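Local coordinates for protein walker-type atpase (Pyrococcus abyssi, PDB 2QEN) that probably binds and hydrolyses ATP as a Walker-type P-loop ATPase, here holding ADP and magnesium, although its cellular role is unknown, at residues L288-L293 with A345-R349; I97-F103 with E119-L123; F216-L221 with F245-L250. The protein carries 1 engineered substitution. All coordinates share one frame. Residue numbers count along the deposited sequence, not the author numbering.

Along the chain the three contacts follow one another in the order interaction 2, interaction 3, interaction 1, and none touches another. Interaction 2 packs a loop on helix 113-127, which leads into strand 130-135 of the parallel P-loop sheet. Interaction 3 joins helices 205-217 and 239-252. Interaction 1 pairs helix 282-292, in a region that matches the MCM C-terminal winged-helix family, with the C-terminal helix 342-348. Centre to centre, interactions 1 and 3 lie about 29 Å apart, interactions 2 and 3 about 44 Å, and interactions 1 and 2 about 51 Å, on opposite sides of the chain's centre. Helix 255-280 touches both interaction 3 and interaction 1, and so links the two.

Interaction 1. Residues L288-L293 with A345-R349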
ATOM      1  N   LEU A 288      -0.324  21.357  -0.702  1.00 27.36           N
ATOM      2  CA  LEU A 288       0.335  20.447  -1.631  1.00 27.47           C
ATOM      3  C   LEU A 288       0.849  21.176  -2.870  1.00 27.86           C
ATOM      4  O   LEU A 288       2.018  21.041  -3.243  1.00 27.27           O
ATOM      5  CB  LEU A 288      -0.651  19.348  -2.019  1.00 27.93           C
ATOM      6  CG  LEU A 288      -0.475  17.916  -1.467  1.00 28.67           C
ATOM      7  CD1 LEU A 288       0.459  17.776  -0.276  1.00 27.37           C
ATOM      8  CD2 LEU A 288      -1.778  17.185  -1.231  1.00 27.07           C
ATOM      9  N   ARG A 289      -0.013  21.978  -3.492  1.00 27.95           N
ATOM     10  CA  ARG A 289       0.420  22.769  -4.641  1.00 28.12           C
ATOM     11  C   ARG A 289       1.557  23.743  -4.295  1.00 27.40           C
ATOM     12  O   ARG A 289       2.554  23.811  -5.021  1.00 27.21           O
ATOM     13  CB  ARG A 289      -0.749  23.473  -5.302  1.00 28.88           C
ATOM     14  CG  ARG A 289      -0.411  23.984  -6.683  1.00 31.33           C
ATOM     15  CD  ARG A 289      -1.651  24.330  -7.476  1.00 35.71           C
ATOM     16  NE  ARG A 289      -2.261  23.158  -8.105  1.00 38.73           N
ATOM     17  CZ  ARG A 289      -3.459  22.671  -7.791  1.00 39.90           C
ATOM     18  NH1 ARG A 289      -4.187  23.242  -6.841  1.00 39.92           N
ATOM     19  NH2 ARG A 289      -3.929  21.609  -8.433  1.00 40.93           N
ATOM     20  N   ALA A 290       1.424  24.456  -3.176  1.00 26.24           N
ATOM     21  CA  ALA A 290       2.468  25.345  -2.685  1.00 25.79           C
ATOM     22  C   ALA A 290       3.842  24.650  -2.593  1.00 25.50           C
ATOM     23  O   ALA A 290       4.826  25.155  -3.125  1.00 25.52           O
ATOM     24  CB  ALA A 290       2.060  25.954  -1.301  1.00 25.81           C
ATOM     25  N   ILE A 291       3.893  23.511  -1.904  1.00 25.12           N
ATOM     26  CA  ILE A 291       5.113  22.696  -1.759  1.00 25.34           C
ATOM     27  C   ILE A 291       5.695  22.289  -3.116  1.00 25.51           C
ATOM     28  O   ILE A 291       6.882  22.495  -3.364  1.00 26.09           O
ATOM     29  CB  ILE A 291       4.875  21.453  -0.847  1.00 25.59           C
ATOM     30  CG1 ILE A 291       4.505  21.914   0.571  1.00 25.75           C
ATOM     31  CG2 ILE A 291       6.114  20.491  -0.829  1.00 23.69           C
ATOM     32  CD1 ILE A 291       4.009  20.820   1.501  1.00 25.93           C
ATOM     33  N   ALA A 292       4.847  21.753  -3.995  1.00 25.25           N
ATOM     34  CA  ALA A 292       5.225  21.424  -5.366  1.00 25.52           C
ATOM     35  C   ALA A 292       5.844  22.593  -6.136  1.00 25.85           C
ATOM     36  O   ALA A 292       6.697  22.376  -7.014  1.00 26.61           O
ATOM     37  CB  ALA A 292       3.995  20.852  -6.146  1.00 25.27           C
ATOM     38  N   LEU A 293       5.404  23.820  -5.835  1.00 25.60           N
ATOM     39  CA  LEU A 293       5.938  25.024  -6.493  1.00 26.32           C
ATOM     40  C   LEU A 293       7.201  25.594  -5.811  1.00 26.14           C
ATOM     41  O   LEU A 293       7.687  26.647  -6.203  1.00 26.11           O
ATOM     42  CB  LEU A 293       4.861  26.129  -6.611  1.00 26.48           C
ATOM     43  CG  LEU A 293       3.594  25.886  -7.452  1.00 28.29           C
ATOM     44  CD1 LEU A 293       2.572  26.967  -7.147  1.00 30.71           C
ATOM     45  CD2 LEU A 293       3.892  25.891  -8.932  1.00 28.61           C
ATOM     46  N   ALA A 345       4.199  15.693  -7.584  1.00 28.85           N
ATOM     47  CA  ALA A 345       4.707  17.055  -7.700  1.00 29.44           C
ATOM     48  C   ALA A 345       4.575  17.635  -9.132  1.00 29.94           C
ATOM     49  O   ALA A 345       4.118  18.772  -9.310  1.00 29.65           O
ATOM     50  CB  ALA A 345       6.158  17.129  -7.196  1.00 29.45           C
ATOM     51  N   THR A 346       4.969  16.851 -10.141  1.00 30.67           N
ATOM     52  CA  THR A 346       4.818  17.236 -11.553  1.00 31.01           C
ATOM     53  C   THR A 346       3.361  17.563 -11.908  1.00 31.80           C
ATOM     54  O   THR A 346       3.092  18.581 -12.535  1.00 31.94           O
ATOM     55  CB  THR A 346       5.390  16.148 -12.494  1.00 31.07           C
ATOM     56  OG1 THR A 346       6.793  16.002 -12.236  1.00 31.21           O
ATOM     57  CG2 THR A 346       5.195  16.506 -13.980  1.00 30.31           C
ATOM     58  N   VAL A 347       2.438  16.709 -11.470  1.00 32.76           N
ATOM     59  CA  VAL A 347       0.990  16.890 -11.674  1.00 33.44           C
ATOM     60  C   VAL A 347       0.431  18.131 -10.954  1.00 33.79           C
ATOM     61  O   VAL A 347      -0.370  18.866 -11.524  1.00 34.06           O
ATOM     62  CB  VAL A 347       0.194  15.594 -11.265  1.00 33.61           C
ATOM     63  CG1 VAL A 347      -1.318  15.853 -11.180  1.00 34.01           C
ATOM     64  CG2 VAL A 347       0.485  14.450 -12.229  1.00 32.52           C
ATOM     65  N   LEU A 348       0.860  18.369  -9.716  1.00 34.33           N
ATOM     66  CA  LEU A 348       0.452  19.585  -8.972  1.00 35.05           C
ATOM     67  C   LEU A 348       0.956  20.918  -9.562  1.00 35.56           C
ATOM     68  O   LEU A 348       0.329  21.943  -9.367  1.00 35.14           O
ATOM     69  CB  LEU A 348       0.827  19.497  -7.487  1.00 34.71           C
ATOM     70  CG  LEU A 348       0.137  18.450  -6.604  1.00 34.39           C
ATOM     71  CD1 LEU A 348       1.067  18.070  -5.469  1.00 33.62           C
ATOM     72  CD2 LEU A 348      -1.215  18.938  -6.067  1.00 33.54           C
ATOM     73  N   ARG A 349       2.087  20.892 -10.269  1.00 36.80           N
ATOM     74  CA  ARG A 349       2.595  22.079 -10.969  1.00 38.20           C
ATOM     75  C   ARG A 349       1.864  22.274 -12.293  1.00 39.34           C
ATOM     76  O   ARG A 349       2.057  23.281 -12.972  1.00 39.27           O
ATOM     77  CB  ARG A 349       4.101  21.974 -11.222  1.00 38.15           C
ATOM     78  CG  ARG A 349       4.955  22.165  -9.990  1.00 37.11           C
ATOM     79  CD  ARG A 349       6.412  22.292 -10.371  1.00 37.63           C
ATOM     80  NE  ARG A 349       7.000  21.028 -10.817  1.00 37.72           N
ATOM     81  CZ  ARG A 349       7.540  20.112 -10.016  1.00 37.88           C
ATOM     82  NH1 ARG A 349       7.570  20.295  -8.695  1.00 34.93           N
ATOM     83  NH2 ARG A 349       8.049  19.005 -10.544  1.00 35.98           N
TER
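Leu348 is the centre of this helix-helix contact, losing 107 Å² to residues 288-293. Its CA-to-CB bond points at the opposite helix, and its CB lies 3.7 Å from CB of Ala292, while its CD1 reaches CB of Leu288 at 4.1 Å. Ala292, with 75 Å² covered, meets it with a methyl group alone, so the backbones come close: the CA atoms of Ala292 and Ala345 are 5.0 Å apart, and CB of Ala292 is 4.4 Å from CB of Ala345. Leu348 and Leu288 also share Leu274 of helix 255-280, which extends the apolar core.

Arg349 covers the exposed side. Its CG lies 4.0 Å from CD2 of Leu293, and its NH1 donates a hydrogen bond of 2.8 Å to O of Ala292, at the last turn of helix 282-292. Arg289 replies in the other direction, its NE giving a 3.1 Å hydrogen bond to O of Leu348. The C-terminal helix 342-348 is thus fastened to helix 282-292, whose sequence matches the MCM winged-helix family. Each arginine serves a carbonyl near the C-terminal end of the other helix, so positive charge meets the negative ends of both helix dipoles beside a small apolar core.

Interaction 2. Residues I97-F103 with E119-L123; sequences ISLNLKF and ELNDL
Leu101 forms the apolar centre, where an irregular, largely extended segment, 97-103, lies along one face of helix 113-127. Its CA-to-CB bond runs sideways, but in the mt rotamer the side chain reaches the helix: CD1 stands 4.1 Å from CD2 of Leu120 and 4.2 Å from CD2 of Leu123, and CD2 is 3.8 Å from CB of Glu119. The segments run in opposite senses, with CA of Leu101 6.6 Å from CA of Glu119 and CA of Leu99 6.7 Å from CA of Leu123. Ile97 (mt) points toward the helix and sets CG2 3.4 Å from CD1 of Leu123 (tp). Phe88 of the preceding helix 88-95 touches both Leu101 and Leu123, while Phe130 and Val132 of the parallel sheet lie against Leu120.

Further out, CD1 of Leu99 rests 3.5 Å from O of Asp122. The backbone is extended at Ile97 (phi/psi -104/132°), breaks at Ser98 (-91/-36°), is extended again from Leu99 to Leu101 (psi 117 to 155°), then turns at Lys102 and Phe103 to helical angles. Phe103, with chi1 near 83° (p), brings its ring edge to Leu120, CE2 to CD2 at 4.1 Å. At the polar edge Glu119 (chi1 m, chi2 t) stretches out to accept a hydrogen bond at OE1 from N of Phe103, 2.8 Å long. The arrangement is a connecting loop folding back over the helix that follows it, on the outside of the P-loop domain. Aliphatic side chains pack the extended part on the helix, while one carboxylate oxygen meets a backbone NH where the chain turns.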
ATOM      1  N   ILE A  97      -3.434 -30.019   1.225  1.00 39.99           N
ATOM      2  CA  ILE A  97      -4.057 -29.958   2.553  1.00 40.21           C
ATOM      3  C   ILE A  97      -5.213 -30.957   2.659  1.00 40.30           C
ATOM      4  O   ILE A  97      -6.071 -31.020   1.777  1.00 40.55           O
ATOM      5  CB  ILE A  97      -4.607 -28.537   2.856  1.00 40.18           C
ATOM      6  CG1 ILE A  97      -3.475 -27.508   2.861  1.00 40.94           C
ATOM      7  CG2 ILE A  97      -5.348 -28.515   4.193  1.00 39.94           C
ATOM      8  CD1 ILE A  97      -3.917 -26.075   2.558  1.00 41.61           C
ATOM      9  N   SER A  98      -5.233 -31.724   3.744  1.00 40.42           N
ATOM     10  CA  SER A  98      -6.314 -32.675   3.999  1.00 40.41           C
ATOM     11  C   SER A  98      -7.459 -32.061   4.816  1.00 40.12           C
ATOM     12  O   SER A  98      -8.627 -32.390   4.596  1.00 40.22           O
ATOM     13  CB  SER A  98      -5.767 -33.931   4.685  1.00 40.58           C
ATOM     14  OG  SER A  98      -5.049 -33.591   5.857  1.00 41.24           O
ATOM     15  N   LEU A  99      -7.115 -31.177   5.752  1.00 39.92           N
ATOM     16  CA  LEU A  99      -8.098 -30.424   6.559  1.00 39.68           C
ATOM     17  C   LEU A  99      -9.161 -29.692   5.742  1.00 39.00           C
ATOM     18  O   LEU A  99      -8.864 -29.121   4.693  1.00 39.19           O
ATOM     19  CB  LEU A  99      -7.393 -29.383   7.435  1.00 39.90           C
ATOM     20  CG  LEU A  99      -7.055 -29.625   8.907  1.00 40.88           C
ATOM     21  CD1 LEU A  99      -6.946 -28.266   9.580  1.00 41.17           C
ATOM     22  CD2 LEU A  99      -8.088 -30.494   9.637  1.00 41.82           C
ATOM     23  N   ASN A 100     -10.393 -29.714   6.239  1.00 38.30           N
ATOM     24  CA  ASN A 100     -11.476 -28.905   5.699  1.00 37.77           C
ATOM     25  C   ASN A 100     -11.762 -27.727   6.629  1.00 37.29           C
ATOM     26  O   ASN A 100     -11.487 -27.789   7.832  1.00 37.39           O
ATOM     27  CB  ASN A 100     -12.748 -29.738   5.520  1.00 37.94           C
ATOM     28  CG  ASN A 100     -12.656 -30.728   4.360  1.00 38.68           C
ATOM     29  OD1 ASN A 100     -12.136 -30.410   3.285  1.00 38.77           O
ATOM     30  ND2 ASN A 100     -13.187 -31.931   4.569  1.00 38.44           N
ATOM     31  N   LEU A 101     -12.310 -26.655   6.066  1.00 36.32           N
ATOM     32  CA  LEU A 101     -12.680 -25.491   6.849  1.00 35.43           C
ATOM     33  C   LEU A 101     -14.185 -25.436   7.051  1.00 34.75           C
ATOM     34  O   LEU A 101     -14.943 -25.317   6.078  1.00 34.59           O
ATOM     35  CB  LEU A 101     -12.180 -24.200   6.186  1.00 35.58           C
ATOM     36  CG  LEU A 101     -10.684 -23.864   6.251  1.00 35.57           C
ATOM     37  CD1 LEU A 101     -10.371 -22.678   5.342  1.00 35.18           C
ATOM     38  CD2 LEU A 101     -10.252 -23.567   7.687  1.00 35.49           C
ATOM     39  N   LYS A 102     -14.602 -25.525   8.317  1.00 33.57           N
ATOM     40  CA  LYS A 102     -16.013 -25.453   8.697  1.00 32.78           C
ATOM     41  C   LYS A 102     -16.667 -24.116   8.319  1.00 32.35           C
ATOM     42  O   LYS A 102     -17.802 -24.096   7.831  1.00 31.81           O
ATOM     43  CB  LYS A 102     -16.178 -25.725  10.200  1.00 32.81           C
ATOM     44  CG  LYS A 102     -17.619 -25.640  10.713  1.00 33.47           C
ATOM     45  CD  LYS A 102     -17.886 -26.555  11.905  1.00 33.36           C
ATOM     46  CE  LYS A 102     -19.371 -26.536  12.262  1.00 34.24           C
ATOM     47  NZ  LYS A 102     -19.809 -27.733  13.051  1.00 34.20           N
ATOM     48  N   PHE A 103     -15.949 -23.010   8.517  1.00 31.57           N
ATOM     49  CA  PHE A 103     -16.568 -21.690   8.393  1.00 31.30           C
ATOM     50  C   PHE A 103     -17.056 -21.363   6.974  1.00 31.14           C
ATOM     51  O   PHE A 103     -17.852 -20.453   6.780  1.00 30.86           O
ATOM     52  CB  PHE A 103     -15.700 -20.574   9.022  1.00 31.20           C
ATOM     53  CG  PHE A 103     -14.601 -20.053   8.129  1.00 31.01           C
ATOM     54  CD1 PHE A 103     -14.844 -19.005   7.238  1.00 30.98           C
ATOM     55  CD2 PHE A 103     -13.323 -20.596   8.191  1.00 30.56           C
ATOM     56  CE1 PHE A 103     -13.827 -18.510   6.404  1.00 31.12           C
ATOM     57  CE2 PHE A 103     -12.297 -20.111   7.367  1.00 31.74           C
ATOM     58  CZ  PHE A 103     -12.555 -19.065   6.468  1.00 31.35           C
ATOM     59  N   GLU A 119      -9.845 -21.610  13.103  1.00 30.68           N
ATOM     60  CA  GLU A 119      -9.800 -22.574  12.001  1.00 31.67           C
ATOM     61  C   GLU A 119      -8.605 -22.379  11.045  1.00 30.53           C
ATOM     62  O   GLU A 119      -7.999 -23.351  10.602  1.00 30.09           O
ATOM     63  CB  GLU A 119     -11.119 -22.569  11.223  1.00 31.97           C
ATOM     64  CG  GLU A 119     -12.293 -23.179  11.979  1.00 33.48           C
ATOM     65  CD  GLU A 119     -13.608 -23.122  11.198  1.00 34.72           C
ATOM     66  OE1 GLU A 119     -13.601 -23.419   9.978  1.00 37.82           O
ATOM     67  OE2 GLU A 119     -14.657 -22.791  11.813  1.00 40.05           O
ATOM     68  N   LEU A 120      -8.262 -21.127  10.748  1.00 30.40           N
ATOM     69  CA  LEU A 120      -7.107 -20.817   9.892  1.00 29.77           C
ATOM     70  C   LEU A 120      -5.775 -21.162  10.555  1.00 29.64           C
ATOM     71  O   LEU A 120      -4.843 -21.581   9.875  1.00 29.35           O
ATOM     72  CB  LEU A 120      -7.105 -19.343   9.471  1.00 29.86           C
ATOM     73  CG  LEU A 120      -8.213 -18.893   8.523  1.00 29.69           C
ATOM     74  CD1 LEU A 120      -8.076 -17.390   8.251  1.00 28.18           C
ATOM     75  CD2 LEU A 120      -8.195 -19.701   7.228  1.00 29.16           C
ATOM     76  N   ASN A 121      -5.700 -20.978  11.876  1.00 29.88           N
ATOM     77  CA  ASN A 121      -4.559 -21.416  12.676  1.00 30.07           C
ATOM     78  C   ASN A 121      -4.421 -22.954  12.714  1.00 30.79           C
ATOM     79  O   ASN A 121      -3.305 -23.474  12.673  1.00 30.15           O
ATOM     80  CB  ASN A 121      -4.646 -20.851  14.102  1.00 29.52           C
ATOM     81  CG  ASN A 121      -3.413 -21.180  14.939  1.00 28.81           C
ATOM     82  OD1 ASN A 121      -2.344 -20.609  14.733  1.00 29.27           O
ATOM     83  ND2 ASN A 121      -3.556 -22.101  15.886  1.00 26.48           N
ATOM     84  N   ASP A 122      -5.553 -23.664  12.805  1.00 31.93           N
ATOM     85  CA  ASP A 122      -5.596 -25.144  12.701  1.00 32.93           C
ATOM     86  C   ASP A 122      -5.025 -25.602  11.359  1.00 33.33           C
ATOM     87  O   ASP A 122      -4.323 -26.610  11.274  1.00 32.88           O
ATOM     88  CB  ASP A 122      -7.038 -25.668  12.811  1.00 33.59           C
ATOM     89  CG  ASP A 122      -7.622 -25.536  14.209  1.00 36.04           C
ATOM     90  OD1 ASP A 122      -6.874 -25.211  15.164  1.00 40.55           O
ATOM     91  OD2 ASP A 122      -8.846 -25.762  14.355  1.00 37.47           O
ATOM     92  N   LEU A 123      -5.334 -24.839  10.310  1.00 33.66           N
ATOM     93  CA  LEU A 123      -4.811 -25.096   8.978  1.00 34.39           C
ATOM     94  C   LEU A 123      -3.293 -24.830   8.950  1.00 34.22           C
ATOM     95  O   LEU A 123      -2.519 -25.612   8.370  1.00 33.73           O
ATOM     96  CB  LEU A 123      -5.580 -24.244   7.960  1.00 34.58           C
ATOM     97  CG  LEU A 123      -5.253 -24.225   6.465  1.00 36.13           C
ATOM     98  CD1 LEU A 123      -5.244 -25.637   5.907  1.00 37.36           C
ATOM     99  CD2 LEU A 123      -6.275 -23.354   5.722  1.00 35.19           C
TER

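Interaction 3. Residues F216-L221 with F245-L250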
ATOM      1  N   PHE A 216      12.135  -3.089 -22.217  1.00 29.76           N
ATOM      2  CA  PHE A 216      12.310  -2.926 -23.660  1.00 29.95           C
ATOM      3  C   PHE A 216      13.015  -4.130 -24.294  1.00 30.90           C
ATOM      4  O   PHE A 216      12.699  -4.521 -25.419  1.00 30.98           O
ATOM      5  CB  PHE A 216      13.049  -1.621 -23.968  1.00 28.86           C
ATOM      6  CG  PHE A 216      12.257  -0.382 -23.629  1.00 28.09           C
ATOM      7  CD1 PHE A 216      11.067  -0.091 -24.299  1.00 26.26           C
ATOM      8  CD2 PHE A 216      12.699   0.501 -22.639  1.00 26.52           C
ATOM      9  CE1 PHE A 216      10.319   1.055 -23.982  1.00 25.26           C
ATOM     10  CE2 PHE A 216      11.954   1.647 -22.318  1.00 26.20           C
ATOM     11  CZ  PHE A 216      10.769   1.922 -22.999  1.00 26.16           C
ATOM     12  N   ARG A 217      13.948  -4.723 -23.553  1.00 31.92           N
ATOM     13  CA  ARG A 217      14.644  -5.936 -23.974  1.00 33.55           C
ATOM     14  C   ARG A 217      13.669  -7.080 -24.269  1.00 33.80           C
ATOM     15  O   ARG A 217      13.818  -7.783 -25.278  1.00 34.10           O
ATOM     16  CB  ARG A 217      15.656  -6.357 -22.903  1.00 33.10           C
ATOM     17  CG  ARG A 217      16.739  -7.290 -23.403  1.00 35.44           C
ATOM     18  CD  ARG A 217      17.808  -7.559 -22.339  1.00 35.71           C
ATOM     19  NE  ARG A 217      18.802  -6.480 -22.253  1.00 39.35           N
ATOM     20  CZ  ARG A 217      18.940  -5.650 -21.218  1.00 39.66           C
ATOM     21  NH1 ARG A 217      18.153  -5.758 -20.144  1.00 37.67           N
ATOM     22  NH2 ARG A 217      19.886  -4.716 -21.255  1.00 39.60           N
ATOM     23  N   GLU A 218      12.672  -7.251 -23.394  1.00 34.32           N
ATOM     24  CA  GLU A 218      11.658  -8.311 -23.516  1.00 34.54           C
ATOM     25  C   GLU A 218      10.873  -8.277 -24.833  1.00 34.85           C
ATOM     26  O   GLU A 218      10.330  -9.295 -25.248  1.00 35.32           O
ATOM     27  CB  GLU A 218      10.683  -8.288 -22.319  1.00 34.47           C
ATOM     28  CG  GLU A 218      11.301  -8.690 -20.978  1.00 34.31           C
ATOM     29  CD  GLU A 218      10.341  -8.549 -19.794  1.00 34.80           C
ATOM     30  OE1 GLU A 218       9.326  -7.822 -19.912  1.00 35.13           O
ATOM     31  OE2 GLU A 218      10.603  -9.166 -18.736  1.00 35.57           O
ATOM     32  N   VAL A 219      10.805  -7.116 -25.480  1.00 35.38           N
ATOM     33  CA  VAL A 219      10.159  -7.001 -26.800  1.00 35.93           C
ATOM     34  C   VAL A 219      11.149  -6.641 -27.913  1.00 36.05           C
ATOM     35  O   VAL A 219      10.761  -6.060 -28.934  1.00 36.17           O
ATOM     36  CB  VAL A 219       8.970  -5.986 -26.796  1.00 35.98           C
ATOM     37  CG1 VAL A 219       7.814  -6.493 -25.910  1.00 36.38           C
ATOM     38  CG2 VAL A 219       9.434  -4.603 -26.360  1.00 35.52           C
ATOM     39  N   ASN A 220      12.421  -6.978 -27.703  1.00 36.30           N
ATOM     40  CA  ASN A 220      13.499  -6.761 -28.686  1.00 37.01           C
ATOM     41  C   ASN A 220      13.635  -5.298 -29.152  1.00 37.08           C
ATOM     42  O   ASN A 220      14.203  -5.005 -30.207  1.00 37.00           O
ATOM     43  CB  ASN A 220      13.368  -7.747 -29.868  1.00 37.01           C
ATOM     44  CG  ASN A 220      14.661  -7.879 -30.692  1.00 38.74           C
ATOM     45  OD1 ASN A 220      15.660  -7.199 -30.435  1.00 40.43           O
ATOM     46  ND2 ASN A 220      14.636  -8.767 -31.699  1.00 39.20           N
ATOM     47  N   LEU A 221      13.111  -4.382 -28.344  1.00 37.59           N
ATOM     48  CA  LEU A 221      13.224  -2.955 -28.615  1.00 37.77           C
ATOM     49  C   LEU A 221      14.495  -2.397 -27.974  1.00 37.93           C
ATOM     50  O   LEU A 221      14.822  -2.712 -26.823  1.00 37.81           O
ATOM     51  CB  LEU A 221      11.979  -2.213 -28.119  1.00 38.11           C
ATOM     52  CG  LEU A 221      11.642  -0.815 -28.661  1.00 38.04           C
ATOM     53  CD1 LEU A 221      11.576  -0.782 -30.180  1.00 39.31           C
ATOM     54  CD2 LEU A 221      10.332  -0.351 -28.074  1.00 37.45           C
ATOM     55  N   PHE A 245       4.831   4.241 -18.261  1.00 29.34           N
ATOM     56  CA  PHE A 245       5.733   4.767 -19.294  1.00 29.54           C
ATOM     57  C   PHE A 245       6.159   3.685 -20.306  1.00 29.76           C
ATOM     58  O   PHE A 245       6.101   3.909 -21.513  1.00 30.72           O
ATOM     59  CB  PHE A 245       6.964   5.427 -18.663  1.00 29.05           C
ATOM     60  CG  PHE A 245       7.981   5.880 -19.679  1.00 29.87           C
ATOM     61  CD1 PHE A 245       7.772   7.064 -20.410  1.00 26.29           C
ATOM     62  CD2 PHE A 245       9.128   5.110 -19.931  1.00 26.93           C
ATOM     63  CE1 PHE A 245       8.683   7.464 -21.382  1.00 27.52           C
ATOM     64  CE2 PHE A 245      10.033   5.494 -20.914  1.00 25.56           C
ATOM     65  CZ  PHE A 245       9.833   6.674 -21.627  1.00 27.53           C
ATOM     66  N   GLY A 246       6.580   2.520 -19.806  1.00 29.35           N
ATOM     67  CA  GLY A 246       7.009   1.415 -20.658  1.00 28.78           C
ATOM     68  C   GLY A 246       5.915   0.993 -21.630  1.00 28.71           C
ATOM     69  O   GLY A 246       6.149   0.903 -22.814  1.00 28.51           O
ATOM     70  N   VAL A 247       4.714   0.757 -21.107  1.00 28.81           N
ATOM     71  CA  VAL A 247       3.502   0.546 -21.914  1.00 28.98           C
ATOM     72  C   VAL A 247       3.263   1.649 -22.963  1.00 28.89           C
ATOM     73  O   VAL A 247       3.083   1.350 -24.141  1.00 29.11           O
ATOM     74  CB  VAL A 247       2.247   0.368 -20.989  1.00 29.30           C
ATOM     75  CG1 VAL A 247       0.928   0.316 -21.797  1.00 28.50           C
ATOM     76  CG2 VAL A 247       2.395  -0.916 -20.127  1.00 29.71           C
ATOM     77  N   GLU A 248       3.252   2.913 -22.542  1.00 28.75           N
ATOM     78  CA  GLU A 248       2.998   4.039 -23.472  1.00 28.41           C
ATOM     79  C   GLU A 248       4.061   4.160 -24.557  1.00 28.06           C
ATOM     80  O   GLU A 248       3.754   4.503 -25.688  1.00 28.47           O
ATOM     81  CB  GLU A 248       2.843   5.368 -22.714  1.00 28.70           C
ATOM     82  CG  GLU A 248       1.553   5.495 -21.889  1.00 30.59           C
ATOM     83  CD  GLU A 248       0.298   5.209 -22.717  1.00 36.18           C
ATOM     84  OE1 GLU A 248       0.318   5.466 -23.938  1.00 36.69           O
ATOM     85  OE2 GLU A 248      -0.713   4.713 -22.157  1.00 39.45           O
ATOM     86  N   TYR A 249       5.306   3.831 -24.218  1.00 27.74           N
ATOM     87  CA  TYR A 249       6.381   3.841 -25.198  1.00 27.59           C
ATOM     88  C   TYR A 249       6.207   2.757 -26.249  1.00 27.35           C
ATOM     89  O   TYR A 249       6.412   3.027 -27.425  1.00 27.11           O
ATOM     90  CB  TYR A 249       7.773   3.762 -24.530  1.00 27.75           C
ATOM     91  CG  TYR A 249       8.902   4.258 -25.428  1.00 27.87           C
ATOM     92  CD1 TYR A 249       9.364   3.482 -26.503  1.00 29.39           C
ATOM     93  CD2 TYR A 249       9.519   5.480 -25.197  1.00 27.93           C
ATOM     94  CE1 TYR A 249      10.403   3.932 -27.341  1.00 28.38           C
ATOM     95  CE2 TYR A 249      10.562   5.931 -26.014  1.00 28.86           C
ATOM     96  CZ  TYR A 249      10.997   5.147 -27.084  1.00 28.35           C
ATOM     97  OH  TYR A 249      12.015   5.595 -27.900  1.00 28.40           O
ATOM     98  N   LEU A 250       5.813   1.550 -25.827  1.00 27.37           N
ATOM     99  CA  LEU A 250       5.544   0.432 -26.746  1.00 27.13           C
ATOM    100  C   LEU A 250       4.381   0.740 -27.700  1.00 26.87           C
ATOM    101  O   LEU A 250       4.375   0.321 -28.856  1.00 27.18           O
ATOM    102  CB  LEU A 250       5.210  -0.846 -25.952  1.00 27.49           C
ATOM    103  CG  LEU A 250       6.320  -1.533 -25.142  1.00 28.01           C
ATOM    104  CD1 LEU A 250       5.898  -2.949 -24.746  1.00 27.66           C
ATOM    105  CD2 LEU A 250       7.624  -1.577 -25.901  1.00 28.52           C
TER
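An aromatic ring driven into a helix surface is the striking feature here: Phe216 enters as a knob into the hole made by Phe245, Gly246, Tyr249 and Leu250. Its edge faces the ring of Tyr249 in a T-shaped pair, with centroids 5.2 Å apart, planes at 72° and CE1 of Phe216 3.6 Å from CD1 of Tyr249. CZ of Phe216 comes within 4.2 Å of CE2 of Phe245, and CE1 lies 4.3 Å from O of Gly246.

Phe216 lies at the C-terminal end of helix 205-217, which finishes in a Schellman motif. N of Leu221 bonds to O of Phe216 at 3.0 Å, and N of Asn220 to O of Arg217 at 2.9 Å; Asn220, with positive phi, is the C-prime residue. Val219 and Leu221, on either side of Asn220 in sequence, both point their CA-to-CB bonds toward helix 239-252, so Phe216 and the Schellman motif after it pack on the same helix.

Leu250 meets all three side chains most closely through CD2, which is 3.6 Å from CG2 of Val219, 3.7 Å from CD2 of Leu221 and 4.1 Å from CD1 of Phe216. Tyr249 turns its hydroxyl to Glu227, to which it is hydrogen-bonded, and Phe3 from the N-terminal region adds another edge-to-face partner for Phe216.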